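PDB 5HH3: OxyA protein from Actinoplanes teichomyceticus, which is a haem-dependent cytochrome P450 of glycopeptide antibiotic biosynthesis and probably carries out a phenolic coupling that cyclises the peptide. Local coordinates for residues Pro258-Leu263 with Asp327-Thr332. Sequence-based numbering, arbitrary orientation.
Sequences PEQFAL and DRFDIT
The rings of Phe261 and Phe329 are tilted only 24° from each other but displaced, so little of one ring lies over the other. Their centroids are 5.7 Å apart. They meet along the CE2-CZ side of each ring, with Phe261 CE2 3.7 Å from Phe329 CE2. Ile331 CD1 sits above one face of the Phe261 ring, offset toward its rim. The side-chain amide of Gln260 lies beside Phe329 CD2, its plane turned 31° from the ring.

That amide makes the polar link. A bend at chi2 (-149°) places Gln260 CD beside the loop, and the amide bonds its backbone at two points. Gln260 OE1 accepts from Ile331 N at 2.8 Å in an almost straight bond. Gln260 NE2 gives a bond of 2.8 Å to Phe329 O, which lies close to the amide plane but is approached from well above its own carbonyl plane. Gln260 NE2 also bonds Asp257 OD2. These bonds together fix which way round the amide sits.

Farther along, Ile331 CG2 packs against Gln260 CB at 3.9 Å. Leu263 CD2 touches Thr332 CG2 at 3.7 Å. Asp330 OD1 takes bonds from Thr332 N, in an Asx turn, and from Thr332 OG1, both from the same face of the carboxylate.

The contact ties helix 258-266 to the P450 meander, the loop leading to the haem-binding cysteine, away from the haem itself. The ExxR pair of helix 274-282 also holds this loop: Asp330 N bonds Glu277 OE1, and Asp327 OD1 forms a salt bridge with Arg280 NH1. One glutamine side chain serves the backbone much as a neighbouring strand would, giving an acceptor to an N-H and a donor to a C=O, while the two phenylalanines and Ile331 beside it are buried.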
loop_
_atom_site.group_PDB
_atom_site.type_symbol
_atom_site.label_atom_id
_atom_site.label_comp_id
_atom_site.label_asym_id
_atom_site.label_seq_id
_atom_site.Cartn_x
_atom_site.Cartn_y
_atom_site.Cartn_z
ATOM N N PRO B 258 -13.429 -33.745 14.824
ATOM C CA PRO B 258 -12.840 -34.501 15.924
ATOM C C PRO B 258 -12.451 -35.963 15.589
ATOM O O PRO B 258 -11.501 -36.489 16.183
ATOM C CB PRO B 258 -13.926 -34.436 17.009
ATOM C CG PRO B 258 -15.199 -34.208 16.268
ATOM C CD PRO B 258 -14.823 -33.346 15.116
ATOM N N GLU B 259 -13.151 -36.602 14.648
ATOM C CA GLU B 259 -12.901 -38.020 14.361
ATOM C C GLU B 259 -11.516 -38.287 13.761
ATOM O O GLU B 259 -10.861 -39.259 14.115
ATOM C CB GLU B 259 -14.033 -38.627 13.521
ATOM C CG GLU B 259 -15.321 -38.744 14.335
ATOM C CD GLU B 259 -16.529 -39.230 13.557
ATOM O OE1 GLU B 259 -16.603 -38.990 12.337
ATOM O OE2 GLU B 259 -17.428 -39.838 14.183
ATOM N N GLN B 260 -11.028 -37.387 12.924
ATOM C CA GLN B 260 -9.684 -37.552 12.355
ATOM C C GLN B 260 -8.587 -37.364 13.396
ATOM O O GLN B 260 -7.589 -38.077 13.377
ATOM C CB GLN B 260 -9.488 -36.612 11.188
ATOM C CG GLN B 260 -10.516 -36.846 10.089
ATOM C CD GLN B 260 -9.974 -36.545 8.724
ATOM O OE1 GLN B 260 -8.898 -37.009 8.360
ATOM N NE2 GLN B 260 -10.718 -35.783 7.950
ATOM N N PHE B 261 -8.784 -36.434 14.321
ATOM C CA PHE B 261 -7.820 -36.234 15.401
ATOM C C PHE B 261 -7.909 -37.282 16.504
ATOM O O PHE B 261 -6.945 -37.461 17.242
ATOM C CB PHE B 261 -7.911 -34.818 15.962
ATOM C CG PHE B 261 -7.396 -33.794 15.012
ATOM C CD1 PHE B 261 -6.035 -33.515 14.941
ATOM C CD2 PHE B 261 -8.254 -33.153 14.139
ATOM C CE1 PHE B 261 -5.553 -32.584 14.031
ATOM C CE2 PHE B 261 -7.774 -32.221 13.230
ATOM C CZ PHE B 261 -6.422 -31.936 13.176
ATOM N N ALA B 262 -9.046 -37.980 16.612
ATOM C CA ALA B 262 -9.138 -39.166 17.478
ATOM C C ALA B 262 -8.224 -40.282 16.951
ATOM O O ALA B 262 -7.687 -41.065 17.723
ATOM C CB ALA B 262 -10.578 -39.654 17.584
ATOM N N LEU B 263 -8.059 -40.329 15.631
ATOM C CA LEU B 263 -7.133 -41.243 14.966
ATOM C C LEU B 263 -5.685 -40.886 15.290
ATOM O O LEU B 263 -4.879 -41.765 15.544
ATOM C CB LEU B 263 -7.364 -41.212 13.448
ATOM C CG LEU B 263 -7.308 -42.540 12.708
ATOM C CD1 LEU B 263 -8.503 -43.421 13.064
ATOM C CD2 LEU B 263 -7.261 -42.276 11.210
ATOM N N ASP B 327 -8.990 -33.106 -2.347
ATOM C CA ASP B 327 -8.490 -31.949 -1.577
ATOM C C ASP B 327 -8.952 -31.878 -0.111
ATOM O O ASP B 327 -8.339 -31.153 0.692
ATOM C CB ASP B 327 -8.883 -30.652 -2.279
ATOM C CG ASP B 327 -8.349 -29.428 -1.574
ATOM O OD1 ASP B 327 -7.101 -29.280 -1.492
ATOM O OD2 ASP B 327 -9.184 -28.630 -1.087
ATOM N N ARG B 328 -10.007 -32.619 0.247
ATOM C CA ARG B 328 -10.567 -32.547 1.597
ATOM C C ARG B 328 -9.543 -32.998 2.634
ATOM O O ARG B 328 -8.650 -33.815 2.338
ATOM C CB ARG B 328 -11.852 -33.372 1.722
ATOM C CG ARG B 328 -13.030 -32.775 0.964
ATOM C CD ARG B 328 -14.241 -33.692 1.015
ATOM N NE ARG B 328 -15.251 -33.243 0.048
ATOM C CZ ARG B 328 -16.142 -34.019 -0.568
ATOM N NH1 ARG B 328 -16.193 -35.326 -0.350
ATOM N NH2 ARG B 328 -16.988 -33.471 -1.437
ATOM N N PHE B 329 -9.638 -32.434 3.832
ATOM C CA PHE B 329 -8.722 -32.805 4.925
ATOM C C PHE B 329 -8.786 -34.310 5.185
ATOM O O PHE B 329 -9.847 -34.848 5.433
ATOM C CB PHE B 329 -9.061 -32.039 6.207
ATOM C CG PHE B 329 -8.189 -32.380 7.361
ATOM C CD1 PHE B 329 -6.813 -32.265 7.261
ATOM C CD2 PHE B 329 -8.743 -32.830 8.563
ATOM C CE1 PHE B 329 -5.992 -32.577 8.331
ATOM C CE2 PHE B 329 -7.929 -33.142 9.640
ATOM C CZ PHE B 329 -6.552 -33.029 9.525
ATOM N N ASP B 330 -7.639 -34.968 5.089
ATOM C CA ASP B 330 -7.548 -36.423 5.236
ATOM C C ASP B 330 -6.220 -36.725 5.904
ATOM O O ASP B 330 -5.172 -36.781 5.259
ATOM C CB ASP B 330 -7.659 -37.124 3.886
ATOM C CG ASP B 330 -7.459 -38.637 3.982
ATOM O OD1 ASP B 330 -7.408 -39.205 5.086
ATOM O OD2 ASP B 330 -7.333 -39.270 2.924
ATOM N N ILE B 331 -6.292 -36.929 7.210
ATOM C CA ILE B 331 -5.122 -37.111 8.040
ATOM C C ILE B 331 -4.288 -38.371 7.703
ATOM O O ILE B 331 -3.131 -38.459 8.116
ATOM C CB ILE B 331 -5.546 -37.088 9.532
ATOM C CG1 ILE B 331 -4.368 -36.718 10.429
ATOM C CG2 ILE B 331 -6.194 -38.403 9.952
ATOM C CD1 ILE B 331 -4.822 -36.132 11.747
ATOM N N THR B 332 -4.864 -39.326 6.963
ATOM C CA THR B 332 -4.160 -40.553 6.534
ATOM C C THR B 332 -3.511 -40.447 5.139
ATOM O O THR B 332 -2.932 -41.423 4.667
ATOM C CB THR B 332 -5.112 -41.776 6.483
ATOM O OG1 THR B 332 -6.014 -41.624 5.383
ATOM C CG2 THR B 332 -5.922 -41.939 7.784
#